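Local structure of nucleoside hydrolase, putative (Trypanosoma brucei, 3FZ0) at residues Trp208-Trp218 with Val277-Val285; Gly16-Met24 with Glu244-Arg252. The protein is a putative member of the nucleoside hydrolase family and binds a calcium ion. The protein carries 2 engineered substitutions. All coordinates share one frame; numbering follows the deposited sequence.

Contact 1. Residues Trp208-Trp218 with Val277-Val285. With CA (calcium ion), chain G.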
ATOM      1  N   TRP B 208     -19.922 -13.090   1.755  1.00 61.70           N
ATOM      2  CA  TRP B 208     -21.067 -12.363   1.229  1.00 61.68           C
ATOM      3  C   TRP B 208     -21.843 -13.112   0.126  1.00 62.11           C
ATOM      4  O   TRP B 208     -23.072 -13.286   0.243  1.00 62.85           O
ATOM      5  CB  TRP B 208     -20.605 -10.983   0.744  1.00 60.62           C
ATOM      6  CG  TRP B 208     -21.629 -10.169  -0.010  1.00 60.35           C
ATOM      7  CD1 TRP B 208     -21.538  -9.766  -1.314  1.00 59.61           C
ATOM      8  CD2 TRP B 208     -22.857  -9.634   0.492  1.00 58.15           C
ATOM      9  NE1 TRP B 208     -22.613  -9.022  -1.643  1.00 58.08           N
ATOM     10  CE2 TRP B 208     -23.451  -8.914  -0.565  1.00 59.28           C
ATOM     11  CE3 TRP B 208     -23.527  -9.706   1.726  1.00 58.96           C
ATOM     12  CZ2 TRP B 208     -24.721  -8.266  -0.441  1.00 59.42           C
ATOM     13  CZ3 TRP B 208     -24.781  -9.046   1.864  1.00 58.58           C
ATOM     14  CH2 TRP B 208     -25.361  -8.345   0.784  1.00 59.25           C
ATOM     15  N   GLU B 209     -21.149 -13.558  -0.917  1.00 61.84           N
ATOM     16  CA  GLU B 209     -21.814 -14.155  -2.091  1.00 61.83           C
ATOM     17  C   GLU B 209     -22.539 -15.448  -1.754  1.00 61.78           C
ATOM     18  O   GLU B 209     -23.627 -15.680  -2.213  1.00 62.32           O
ATOM     19  CB  GLU B 209     -20.850 -14.377  -3.263  1.00 61.32           C
ATOM     20  CG  GLU B 209     -20.246 -13.078  -3.838  1.00 63.60           C
ATOM     21  CD  GLU B 209     -18.941 -12.644  -3.150  1.00 64.94           C
ATOM     22  OE1 GLU B 209     -18.719 -13.045  -1.994  1.00 65.25           O
ATOM     23  OE2 GLU B 209     -18.130 -11.904  -3.763  1.00 64.63           O
ATOM     24  N   VAL B 210     -21.981 -16.274  -0.894  1.00 61.82           N
ATOM     25  CA  VAL B 210     -22.713 -17.470  -0.526  1.00 61.38           C
ATOM     26  C   VAL B 210     -23.966 -17.131   0.286  1.00 61.34           C
ATOM     27  O   VAL B 210     -24.956 -17.861   0.197  1.00 61.57           O
ATOM     28  CB  VAL B 210     -21.821 -18.535   0.166  1.00 61.32           C
ATOM     29  CG1 VAL B 210     -21.526 -18.167   1.616  1.00 60.45           C
ATOM     30  CG2 VAL B 210     -22.482 -19.874   0.070  1.00 60.44           C
ATOM     31  N   THR B 211     -23.955 -16.032   1.038  1.00 61.21           N
ATOM     32  CA  THR B 211     -25.176 -15.642   1.776  1.00 61.66           C
ATOM     33  C   THR B 211     -26.201 -15.010   0.839  1.00 62.14           C
ATOM     34  O   THR B 211     -27.398 -15.252   0.977  1.00 63.05           O
ATOM     35  CB  THR B 211     -24.906 -14.802   3.043  1.00 61.67           C
ATOM     36  OG1 THR B 211     -24.469 -13.494   2.668  1.00 62.04           O
ATOM     37  CG2 THR B 211     -23.830 -15.492   3.949  1.00 59.64           C
ATOM     38  N   VAL B 212     -25.742 -14.243  -0.148  1.00 62.13           N
ATOM     39  CA  VAL B 212     -26.649 -13.715  -1.155  1.00 62.07           C
ATOM     40  C   VAL B 212     -27.384 -14.870  -1.881  1.00 63.22           C
ATOM     41  O   VAL B 212     -28.573 -14.743  -2.268  1.00 62.68           O
ATOM     42  CB  VAL B 212     -25.898 -12.832  -2.178  1.00 62.15           C
ATOM     43  CG1 VAL B 212     -26.832 -12.438  -3.395  1.00 58.99           C
ATOM     44  CG2 VAL B 212     -25.341 -11.597  -1.484  1.00 60.79           C
ATOM     45  N   ASN B 213     -26.657 -15.979  -2.057  1.00 63.79           N
ATOM     46  CA  ASN B 213     -27.154 -17.169  -2.729  1.00 64.60           C
ATOM     47  C   ASN B 213     -28.122 -18.001  -1.899  1.00 64.71           C
ATOM     48  O   ASN B 213     -28.740 -18.935  -2.407  1.00 64.89           O
ATOM     49  CB  ASN B 213     -25.993 -18.061  -3.126  1.00 64.93           C
ATOM     50  CG  ASN B 213     -26.422 -19.165  -4.077  1.00 66.48           C
ATOM     51  OD1 ASN B 213     -26.331 -20.359  -3.760  1.00 68.54           O
ATOM     52  ND2 ASN B 213     -26.942 -18.764  -5.231  1.00 63.23           N
ATOM     53  N   SER B 214     -28.223 -17.678  -0.610  1.00 64.91           N
ATOM     54  CA  SER B 214     -29.143 -18.376   0.301  1.00 64.87           C
ATOM     55  C   SER B 214     -29.993 -17.371   1.103  1.00 64.88           C
ATOM     56  O   SER B 214     -29.825 -17.236   2.317  1.00 64.50           O
ATOM     57  CB  SER B 214     -28.356 -19.276   1.255  1.00 64.44           C
ATOM     58  OG  SER B 214     -29.241 -20.019   2.033  1.00 63.36           O
ATOM     59  N   PRO B 215     -30.883 -16.644   0.414  1.00 65.05           N
ATOM     60  CA  PRO B 215     -31.663 -15.610   1.089  1.00 64.98           C
ATOM     61  C   PRO B 215     -33.031 -16.115   1.488  1.00 65.69           C
ATOM     62  O   PRO B 215     -33.406 -17.255   1.193  1.00 65.48           O
ATOM     63  CB  PRO B 215     -31.854 -14.577  -0.021  1.00 64.75           C
ATOM     64  CG  PRO B 215     -31.891 -15.403  -1.311  1.00 64.33           C
ATOM     65  CD  PRO B 215     -31.206 -16.722  -1.029  1.00 64.33           C
ATOM     66  N   MET B 216     -33.830 -15.259   2.100  1.00 66.43           N
ATOM     67  CA  MET B 216     -35.253 -15.578   2.148  1.00 66.99           C
ATOM     68  C   MET B 216     -35.986 -14.669   1.166  1.00 67.13           C
ATOM     69  O   MET B 216     -35.543 -13.545   0.884  1.00 67.75           O
ATOM     70  CB  MET B 216     -35.823 -15.496   3.554  1.00 66.53           C
ATOM     71  CG  MET B 216     -35.810 -14.133   4.124  1.00 67.39           C
ATOM     72  SD  MET B 216     -36.497 -14.098   5.778  1.00 68.73           S
ATOM     73  CE  MET B 216     -35.966 -12.426   6.260  1.00 66.73           C
ATOM     74  N   THR B 217     -37.066 -15.182   0.612  1.00 66.80           N
ATOM     75  CA  THR B 217     -37.996 -14.384  -0.161  1.00 67.48           C
ATOM     76  C   THR B 217     -38.824 -13.484   0.778  1.00 67.57           C
ATOM     77  O   THR B 217     -39.113 -13.864   1.928  1.00 68.05           O
ATOM     78  CB  THR B 217     -38.931 -15.352  -0.929  1.00 67.40           C
ATOM     79  OG1 THR B 217     -38.204 -15.960  -2.009  1.00 66.29           O
ATOM     80  CG2 THR B 217     -40.101 -14.642  -1.480  1.00 69.37           C
ATOM     81  N   TRP B 218     -39.215 -12.306   0.301  1.00 67.39           N
ATOM     82  CA  TRP B 218     -40.173 -11.486   1.028  1.00 67.10           C
ATOM     83  C   TRP B 218     -41.486 -12.228   1.271  1.00 66.89           C
ATOM     84  O   TRP B 218     -42.094 -12.068   2.331  1.00 67.29           O
ATOM     85  CB  TRP B 218     -40.383 -10.113   0.374  1.00 67.19           C
ATOM     86  CG  TRP B 218     -39.177  -9.219   0.571  1.00 68.13           C
ATOM     87  CD1 TRP B 218     -38.319  -8.775  -0.401  1.00 67.78           C
ATOM     88  CD2 TRP B 218     -38.671  -8.703   1.818  1.00 67.38           C
ATOM     89  NE1 TRP B 218     -37.324  -8.020   0.158  1.00 67.77           N
ATOM     90  CE2 TRP B 218     -37.513  -7.946   1.511  1.00 66.91           C
ATOM     91  CE3 TRP B 218     -39.092  -8.796   3.152  1.00 67.75           C
ATOM     92  CZ2 TRP B 218     -36.752  -7.290   2.492  1.00 66.89           C
ATOM     93  CZ3 TRP B 218     -38.339  -8.133   4.147  1.00 68.06           C
ATOM     94  CH2 TRP B 218     -37.174  -7.392   3.803  1.00 68.20           C
ATOM     95  N   VAL B 277     -36.997  -8.832  -4.548  1.00 79.04           N
ATOM     96  CA  VAL B 277     -37.821  -9.979  -4.155  1.00 78.73           C
ATOM     97  C   VAL B 277     -37.164 -10.780  -3.010  1.00 77.94           C
ATOM     98  O   VAL B 277     -37.868 -11.462  -2.240  1.00 77.54           O
ATOM     99  CB  VAL B 277     -38.154 -10.930  -5.368  1.00 79.32           C
ATOM    100  CG1 VAL B 277     -38.992 -12.147  -4.921  1.00 79.22           C
ATOM    101  CG2 VAL B 277     -38.872 -10.159  -6.509  1.00 79.86           C
ATOM    102  N   THR B 278     -35.834 -10.691  -2.888  1.00 76.62           N
ATOM    103  CA  THR B 278     -35.141 -11.461  -1.838  1.00 75.17           C
ATOM    104  C   THR B 278     -34.546 -10.581  -0.740  1.00 74.21           C
ATOM    105  O   THR B 278     -34.189  -9.428  -0.979  1.00 73.88           O
ATOM    106  CB  THR B 278     -34.035 -12.402  -2.384  1.00 74.99           C
ATOM    107  OG1 THR B 278     -32.890 -11.631  -2.701  1.00 75.17           O
ATOM    108  CG2 THR B 278     -34.473 -13.140  -3.615  1.00 74.59           C
ATOM    109  N   CYS B 279     -34.476 -11.158   0.458  1.00 73.13           N
ATOM    110  CA  CYS B 279     -33.883 -10.544   1.614  1.00 72.04           C
ATOM    111  C   CYS B 279     -32.713 -11.409   2.105  1.00 71.13           C
ATOM    112  O   CYS B 279     -32.902 -12.571   2.483  1.00 71.13           O
ATOM    113  CB  CYS B 279     -34.943 -10.410   2.706  1.00 72.26           C
ATOM    114  SG  CYS B 279     -34.299  -9.569   4.169  1.00 74.04           S
ATOM    115  N   VAL B 280     -31.508 -10.838   2.097  1.00 70.03           N
ATOM    116  CA  VAL B 280     -30.289 -11.545   2.468  1.00 68.45           C
ATOM    117  C   VAL B 280     -30.076 -11.399   3.963  1.00 68.03           C
ATOM    118  O   VAL B 280     -30.122 -10.294   4.468  1.00 68.17           O
ATOM    119  CB  VAL B 280     -29.077 -10.958   1.736  1.00 68.38           C
ATOM    120  CG1 VAL B 280     -27.818 -11.784   1.990  1.00 68.20           C
ATOM    121  CG2 VAL B 280     -29.355 -10.874   0.240  1.00 68.77           C
ATOM    122  N   VAL B 281     -29.854 -12.514   4.664  1.00 67.20           N
ATOM    123  CA  VAL B 281     -29.658 -12.516   6.121  1.00 66.40           C
ATOM    124  C   VAL B 281     -28.304 -13.156   6.498  1.00 65.60           C
ATOM    125  O   VAL B 281     -28.259 -14.222   7.078  1.00 65.76           O
ATOM    126  CB  VAL B 281     -30.845 -13.239   6.840  1.00 66.45           C
ATOM    127  CG1 VAL B 281     -30.812 -12.963   8.327  1.00 67.07           C
ATOM    128  CG2 VAL B 281     -32.168 -12.772   6.281  1.00 66.53           C
ATOM    129  N   PRO B 282     -27.186 -12.496   6.173  1.00 65.16           N
ATOM    130  CA  PRO B 282     -25.861 -13.148   6.222  1.00 64.45           C
ATOM    131  C   PRO B 282     -25.487 -13.830   7.518  1.00 64.45           C
ATOM    132  O   PRO B 282     -25.033 -14.997   7.483  1.00 64.27           O
ATOM    133  CB  PRO B 282     -24.888 -12.018   5.884  1.00 63.95           C
ATOM    134  CG  PRO B 282     -25.711 -11.119   4.984  1.00 64.36           C
ATOM    135  CD  PRO B 282     -27.079 -11.107   5.682  1.00 65.03           C
ATOM    136  N   ASP B 283     -25.632 -13.143   8.656  1.00 64.25           N
ATOM    137  CA  ASP B 283     -25.218 -13.764   9.940  1.00 63.56           C
ATOM    138  C   ASP B 283     -25.971 -15.047  10.266  1.00 62.85           C
ATOM    139  O   ASP B 283     -25.411 -15.940  10.888  1.00 63.00           O
ATOM    140  CB  ASP B 283     -25.350 -12.780  11.088  1.00 63.91           C
ATOM    141  CG  ASP B 283     -24.385 -11.628  10.965  1.00 65.39           C
ATOM    142  OD1 ASP B 283     -23.332 -11.795  10.326  1.00 66.74           O
ATOM    143  OD2 ASP B 283     -24.672 -10.541  11.508  1.00 65.49           O
ATOM    144  N   ALA B 284     -27.228 -15.157   9.837  1.00 61.84           N
ATOM    145  CA  ALA B 284     -28.011 -16.366  10.109  1.00 61.06           C
ATOM    146  C   ALA B 284     -27.440 -17.536   9.336  1.00 60.73           C
ATOM    147  O   ALA B 284     -27.432 -18.674   9.831  1.00 60.40           O
ATOM    148  CB  ALA B 284     -29.497 -16.168   9.782  1.00 60.74           C
ATOM    149  N   VAL B 285     -26.937 -17.260   8.131  1.00 60.15           N
ATOM    150  CA  VAL B 285     -26.334 -18.304   7.305  1.00 59.54           C
ATOM    151  C   VAL B 285     -25.058 -18.846   7.989  1.00 59.93           C
ATOM    152  O   VAL B 285     -24.786 -20.058   8.014  1.00 60.47           O
ATOM    153  CB  VAL B 285     -26.085 -17.804   5.829  1.00 59.70           C
ATOM    154  CG1 VAL B 285     -25.429 -18.878   4.951  1.00 59.33           C
ATOM    155  CG2 VAL B 285     -27.377 -17.371   5.168  1.00 57.95           C
TER
HETATM  156 CA    CA G 400     -23.262  -8.613  12.006  1.00 62.36          CA
HETATM  157  O   HOH W   1     -29.075 -14.806   3.307  1.00 40.22           O
HETATM  158  O   HOH W   2     -22.443  -9.367   9.997  1.00 33.86           O
HETATM  159  O   HOH W   3     -21.727  -6.653  10.963  1.00 45.13           O
HETATM  160  O   HOH W   4     -24.836  -7.529  10.476  1.00 28.67           O

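Contact 2. Residues Gly16-Met24 with Glu244-Arg252. With CA (calcium ion), chain G.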
ATOM      1  N   GLY B  16     -26.740  -6.151  14.923  1.00 65.87           N
ATOM      2  CA  GLY B  16     -27.729  -5.700  13.944  1.00 65.12           C
ATOM      3  C   GLY B  16     -28.890  -6.685  13.766  1.00 65.21           C
ATOM      4  O   GLY B  16     -28.964  -7.723  14.441  1.00 64.64           O
ATOM      5  N   GLY B  17     -29.792  -6.353  12.836  1.00 64.91           N
ATOM      6  CA  GLY B  17     -30.984  -7.147  12.575  1.00 64.02           C
ATOM      7  C   GLY B  17     -30.650  -8.593  12.252  1.00 64.19           C
ATOM      8  O   GLY B  17     -31.204  -9.521  12.866  1.00 64.42           O
ATOM      9  N   ASP B  18     -29.722  -8.812  11.318  1.00 63.95           N
ATOM     10  CA  ASP B  18     -29.345 -10.197  10.981  1.00 63.16           C
ATOM     11  C   ASP B  18     -28.542 -10.912  12.078  1.00 62.54           C
ATOM     12  O   ASP B  18     -28.642 -12.124  12.244  1.00 63.08           O
ATOM     13  CB  ASP B  18     -28.755 -10.321   9.560  1.00 63.24           C
ATOM     14  CG  ASP B  18     -27.365  -9.700   9.427  1.00 64.60           C
ATOM     15  OD1 ASP B  18     -27.183  -8.516   9.829  1.00 64.39           O
ATOM     16  OD2 ASP B  18     -26.453 -10.438   8.932  1.00 63.84           O
ATOM     17  N   ASP B  19     -27.804 -10.161  12.882  1.00 62.04           N
ATOM     18  CA  ASP B  19     -27.234 -10.732  14.110  1.00 61.51           C
ATOM     19  C   ASP B  19     -28.313 -11.285  15.062  1.00 61.28           C
ATOM     20  O   ASP B  19     -28.142 -12.345  15.681  1.00 61.72           O
ATOM     21  CB  ASP B  19     -26.406  -9.689  14.852  1.00 61.44           C
ATOM     22  CG  ASP B  19     -25.287  -9.126  14.011  1.00 62.88           C
ATOM     23  OD1 ASP B  19     -25.534  -8.241  13.173  1.00 65.58           O
ATOM     24  OD2 ASP B  19     -24.122  -9.554  14.178  1.00 63.30           O
ATOM     25  N   ALA B  20     -29.413 -10.554  15.216  1.00 60.70           N
ATOM     26  CA  ALA B  20     -30.497 -11.007  16.086  1.00 60.64           C
ATOM     27  C   ALA B  20     -31.116 -12.299  15.567  1.00 60.48           C
ATOM     28  O   ALA B  20     -31.292 -13.213  16.356  1.00 60.99           O
ATOM     29  CB  ALA B  20     -31.556  -9.925  16.275  1.00 60.42           C
ATOM     30  N   ILE B  21     -31.447 -12.372  14.268  1.00 59.99           N
ATOM     31  CA  ILE B  21     -31.975 -13.605  13.658  1.00 59.89           C
ATOM     32  C   ILE B  21     -30.971 -14.765  13.857  1.00 60.17           C
ATOM     33  O   ILE B  21     -31.366 -15.890  14.172  1.00 60.13           O
ATOM     34  CB  ILE B  21     -32.267 -13.444  12.118  1.00 60.16           C
ATOM     35  CG1 ILE B  21     -33.313 -12.346  11.871  1.00 59.32           C
ATOM     36  CG2 ILE B  21     -32.693 -14.815  11.474  1.00 58.85           C
ATOM     37  CD1 ILE B  21     -34.672 -12.589  12.518  1.00 57.73           C
ATOM     38  N   ALA B  22     -29.684 -14.485  13.669  1.00 59.82           N
ATOM     39  CA  ALA B  22     -28.649 -15.521  13.875  1.00 60.21           C
ATOM     40  C   ALA B  22     -28.615 -16.068  15.320  1.00 60.41           C
ATOM     41  O   ALA B  22     -28.512 -17.291  15.543  1.00 60.10           O
ATOM     42  CB  ALA B  22     -27.270 -15.000  13.472  1.00 59.57           C
ATOM     43  N   ILE B  23     -28.694 -15.158  16.297  1.00 60.30           N
ATOM     44  CA  ILE B  23     -28.672 -15.568  17.706  1.00 59.87           C
ATOM     45  C   ILE B  23     -29.961 -16.333  18.031  1.00 60.49           C
ATOM     46  O   ILE B  23     -29.923 -17.325  18.755  1.00 61.33           O
ATOM     47  CB  ILE B  23     -28.420 -14.356  18.664  1.00 59.55           C
ATOM     48  CG1 ILE B  23     -27.027 -13.758  18.387  1.00 59.17           C
ATOM     49  CG2 ILE B  23     -28.540 -14.775  20.110  1.00 57.04           C
ATOM     50  CD1 ILE B  23     -26.824 -12.312  18.825  1.00 59.07           C
ATOM     51  N   MET B  24     -31.073 -15.889  17.461  1.00 60.45           N
ATOM     52  CA  MET B  24     -32.340 -16.584  17.575  1.00 61.14           C
ATOM     53  C   MET B  24     -32.233 -18.001  17.034  1.00 61.38           C
ATOM     54  O   MET B  24     -32.764 -18.950  17.623  1.00 61.40           O
ATOM     55  CB  MET B  24     -33.469 -15.807  16.882  1.00 60.97           C
ATOM     56  CG  MET B  24     -33.853 -14.466  17.562  1.00 60.41           C
ATOM     57  SD  MET B  24     -35.171 -13.552  16.692  1.00 61.31           S
ATOM     58  CE  MET B  24     -36.621 -14.112  17.547  1.00 60.39           C
ATOM     59  N   GLU B 244     -43.829 -11.286  16.278  1.00 62.44           N
ATOM     60  CA  GLU B 244     -44.027  -9.850  16.545  1.00 62.97           C
ATOM     61  C   GLU B 244     -42.684  -9.108  16.601  1.00 62.66           C
ATOM     62  O   GLU B 244     -42.501  -8.078  15.944  1.00 62.54           O
ATOM     63  CB  GLU B 244     -44.813  -9.627  17.832  1.00 62.97           C
ATOM     64  CG  GLU B 244     -44.816  -8.181  18.271  1.00 63.71           C
ATOM     65  CD  GLU B 244     -45.648  -7.951  19.496  1.00 65.15           C
ATOM     66  OE1 GLU B 244     -45.442  -6.892  20.118  1.00 68.04           O
ATOM     67  OE2 GLU B 244     -46.506  -8.809  19.843  1.00 67.30           O
ATOM     68  N   PHE B 245     -41.754  -9.679  17.357  1.00 61.81           N
ATOM     69  CA  PHE B 245     -40.420  -9.136  17.498  1.00 61.71           C
ATOM     70  C   PHE B 245     -39.684  -9.075  16.153  1.00 61.78           C
ATOM     71  O   PHE B 245     -39.084  -8.055  15.841  1.00 61.69           O
ATOM     72  CB  PHE B 245     -39.628  -9.937  18.557  1.00 61.19           C
ATOM     73  CG  PHE B 245     -38.196  -9.483  18.739  1.00 61.48           C
ATOM     74  CD1 PHE B 245     -37.866  -8.564  19.718  1.00 61.64           C
ATOM     75  CD2 PHE B 245     -37.174 -10.011  17.955  1.00 60.12           C
ATOM     76  CE1 PHE B 245     -36.533  -8.161  19.906  1.00 61.47           C
ATOM     77  CE2 PHE B 245     -35.837  -9.612  18.134  1.00 60.38           C
ATOM     78  CZ  PHE B 245     -35.518  -8.699  19.100  1.00 60.18           C
ATOM     79  N   ILE B 246     -39.724 -10.159  15.372  1.00 61.69           N
ATOM     80  CA  ILE B 246     -39.095 -10.174  14.059  1.00 61.59           C
ATOM     81  C   ILE B 246     -39.729  -9.124  13.153  1.00 62.24           C
ATOM     82  O   ILE B 246     -39.014  -8.369  12.517  1.00 62.57           O
ATOM     83  CB  ILE B 246     -39.047 -11.610  13.403  1.00 61.87           C
ATOM     84  CG1 ILE B 246     -38.186 -12.556  14.275  1.00 60.44           C
ATOM     85  CG2 ILE B 246     -38.549 -11.548  11.901  1.00 60.83           C
ATOM     86  CD1 ILE B 246     -38.194 -14.000  13.828  1.00 60.79           C
ATOM     87  N   GLU B 247     -41.051  -9.012  13.144  1.00 62.78           N
ATOM     88  CA  GLU B 247     -41.692  -7.953  12.341  1.00 63.89           C
ATOM     89  C   GLU B 247     -41.190  -6.551  12.704  1.00 64.01           C
ATOM     90  O   GLU B 247     -40.947  -5.733  11.808  1.00 64.66           O
ATOM     91  CB  GLU B 247     -43.233  -8.006  12.359  1.00 63.23           C
ATOM     92  CG  GLU B 247     -43.871  -7.165  11.287  1.00 63.56           C
ATOM     93  CD  GLU B 247     -45.402  -7.099  11.357  1.00 65.15           C
ATOM     94  OE1 GLU B 247     -45.999  -6.628  10.381  1.00 66.91           O
ATOM     95  OE2 GLU B 247     -46.025  -7.504  12.373  1.00 67.79           O
ATOM     96  N   LYS B 248     -41.027  -6.283  13.997  1.00 63.90           N
ATOM     97  CA  LYS B 248     -40.578  -4.971  14.449  1.00 64.14           C
ATOM     98  C   LYS B 248     -39.096  -4.733  14.144  1.00 64.28           C
ATOM     99  O   LYS B 248     -38.692  -3.628  13.783  1.00 63.91           O
ATOM    100  CB  LYS B 248     -40.843  -4.803  15.946  1.00 64.23           C
ATOM    101  CG  LYS B 248     -42.292  -4.475  16.331  1.00 64.35           C
ATOM    102  CD  LYS B 248     -42.380  -4.482  17.844  1.00 65.66           C
ATOM    103  CE  LYS B 248     -43.772  -4.369  18.349  1.00 67.79           C
ATOM    104  NZ  LYS B 248     -43.722  -4.397  19.826  1.00 68.09           N
ATOM    105  N   LEU B 249     -38.295  -5.786  14.301  1.00 64.34           N
ATOM    106  CA  LEU B 249     -36.857  -5.733  14.045  1.00 64.35           C
ATOM    107  C   LEU B 249     -36.500  -5.402  12.600  1.00 64.53           C
ATOM    108  O   LEU B 249     -35.539  -4.688  12.357  1.00 64.45           O
ATOM    109  CB  LEU B 249     -36.250  -7.069  14.403  1.00 64.18           C
ATOM    110  CG  LEU B 249     -34.761  -7.231  14.294  1.00 64.63           C
ATOM    111  CD1 LEU B 249     -34.010  -6.418  15.369  1.00 64.20           C
ATOM    112  CD2 LEU B 249     -34.484  -8.709  14.402  1.00 65.54           C
ATOM    113  N   PHE B 250     -37.303  -5.902  11.657  1.00 64.76           N
ATOM    114  CA  PHE B 250     -37.023  -5.804  10.221  1.00 64.58           C
ATOM    115  C   PHE B 250     -37.806  -4.679   9.536  1.00 64.49           C
ATOM    116  O   PHE B 250     -37.692  -4.500   8.330  1.00 64.32           O
ATOM    117  CB  PHE B 250     -37.322  -7.154   9.522  1.00 64.72           C
ATOM    118  CG  PHE B 250     -36.137  -8.076   9.429  1.00 65.11           C
ATOM    119  CD1 PHE B 250     -35.442  -8.460  10.565  1.00 64.61           C
ATOM    120  CD2 PHE B 250     -35.714  -8.546   8.180  1.00 66.53           C
ATOM    121  CE1 PHE B 250     -34.344  -9.297  10.481  1.00 66.09           C
ATOM    122  CE2 PHE B 250     -34.595  -9.379   8.065  1.00 67.17           C
ATOM    123  CZ  PHE B 250     -33.906  -9.768   9.237  1.00 66.86           C
ATOM    124  N   GLN B 251     -38.602  -3.929  10.296  1.00 64.24           N
ATOM    125  CA  GLN B 251     -39.533  -2.954   9.684  1.00 64.22           C
ATOM    126  C   GLN B 251     -38.841  -1.868   8.852  1.00 64.54           C
ATOM    127  O   GLN B 251     -39.340  -1.485   7.790  1.00 64.37           O
ATOM    128  CB  GLN B 251     -40.522  -2.347  10.703  1.00 63.77           C
ATOM    129  CG  GLN B 251     -39.921  -1.418  11.771  1.00 64.16           C
ATOM    130  CD  GLN B 251     -40.941  -0.965  12.818  1.00 64.41           C
ATOM    131  OE1 GLN B 251     -40.829  -1.280  14.002  1.00 64.49           O
ATOM    132  NE2 GLN B 251     -41.947  -0.228  12.375  1.00 65.02           N
ATOM    133  N   ARG B 252     -37.678  -1.399   9.311  1.00 64.77           N
ATOM    134  CA  ARG B 252     -36.930  -0.370   8.576  1.00 65.09           C
ATOM    135  C   ARG B 252     -36.287  -0.987   7.343  1.00 65.31           C
ATOM    136  O   ARG B 252     -36.521  -0.518   6.236  1.00 65.14           O
ATOM    137  CB  ARG B 252     -35.882   0.321   9.473  1.00 64.68           C
ATOM    138  CG  ARG B 252     -36.422   0.786  10.826  1.00 64.52           C
ATOM    139  CD  ARG B 252     -37.591   1.777  10.662  1.00 64.43           C
ATOM    140  NE  ARG B 252     -38.335   1.888  11.908  1.00 66.83           N
ATOM    141  CZ  ARG B 252     -39.209   2.850  12.195  1.00 68.94           C
ATOM    142  NH1 ARG B 252     -39.450   3.821  11.325  1.00 68.65           N
ATOM    143  NH2 ARG B 252     -39.839   2.851  13.365  1.00 69.39           N
TER
HETATM  144 CA    CA G 400     -23.262  -8.613  12.006  1.00 62.36          CA
HETATM  145  O   HOH W   4     -24.836  -7.529  10.476  1.00 28.67           O
HETATM  146  O   HOH W   2     -22.443  -9.367   9.997  1.00 33.86           O
HETATM  147  O   HOH W   3     -21.727  -6.653  10.963  1.00 45.13           O

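Contact 1. Residues Trp208-Trp218 with Val277-Val285
Thr211 sets its CB over Pro282 and its CG2 against Val285, 3.7 Å from CB of that residue, so the start of helix 282-291 beds against the turn of helix 208-212. OG1 lies between the backbone N and the carbonyl carbon (chi1 71°), donating to Trp208 O (2.8 Å) while CG of Pro282 rests on it. The same proline carbon touches the edge of the Trp208 ring, near its plane. Val280 CG1 fits the hollow bounded by Trp208 CZ3, Val212 CG2 and Thr211 O, lying 3.6 Å from that oxygen. At the other end Cys279 CB sits over the six-membered ring of Trp218, 3.8 Å from its centroid and 19° off the normal. Met216 CE rests against both Cys279 SG and Val281 CG2. Met216-Thr217 and Thr278-Cys279 form a small two-stranded antiparallel sheet: Met216 and Cys279 are the hydrogen-bonded pair, Cys279 N to Met216 O being nearly straight (174°), and Thr217 and Thr278 the non-hydrogen-bonded one. Trp218 N donates to Val277 O. Asp283 OD2 binds calcium at 2.4 Å. Three backbone bonds thus fix the strand pair, whereas the helix ends meet through largely apolar side chains and one water, bridging Ser214 O and Val281 N.

Contact 2. Residues Gly16-Met24 with Glu244-Arg252
Helix 17-24 and helix 244-249 run nearly antiparallel, their directions 159° apart and their axes 10.8 Å from each other at closest approach. The nearest CA atoms are 6.2 Å apart at Gly17 and Leu249 and 7.9 Å at Ile21 and Ile246, consistent with glycine admitting the tighter end. No hydrogen bond crosses; the interface is apolar and buried. Leu249, with CG anti to the backbone N (chi1 -177°), lays CD2 against Ala20 CB (3.7 Å) and Gly17 O. Ile21 crosses Ile246 and Phe250 at about a right angle, its CG1 3.5 Å from Phe250 CE1 and its CD1 abutting Ile246 CG1. Leu249 CD2 also lies in plane at the edge of the Phe250 ring. Beyond Ile21, Met24 bends at chi3 (94°) and brings CE to 3.9 Å from Ile246 CG1; its SD makes an oblique Met-aromatic contact with Phe245, 5.3 Å from the ring centroid. Leu352 and Ile355 of helix 345-356 also pack on Ile21. Asp19, which takes no part in the packing, binds calcium with both carboxylate oxygens, and OD1 also accepts from Gly16 N, which meets it from above the carboxylate plane. Water 4, a calcium ligand, donates to Asp18 OD1. A first core strand followed by a loop and helix start that carry metal-binding aspartates, here Asp14 and Asp19, is characteristic of the nucleoside hydrolase fold.

Centred 14 Å apart, contacts 1 and 2 meet at the calcium ion, to which Asp283 and Asp19 both contribute oxygens alongside Asp14 and Leu134. Three calcium-bound waters are common to the two contacts. Asp283 N is probably hydrogen-bonded to Asp18 OD2 (2.8 Å), and Ala22 CB packs on Asp283 O, so helix 17-27 touches helix 282-291 directly. Along the chain the segments alternate: 16-24, 208-218, 244-252, 277-285. Helix 251-257 precedes strand 278-279, with residues 259-276 between them unmodelled. Helix 345-356 borders both contacts. Helix 17-27 thus connects the metal site to helix 241-249, while the small antiparallel sheet leads into the helix bearing Asp283.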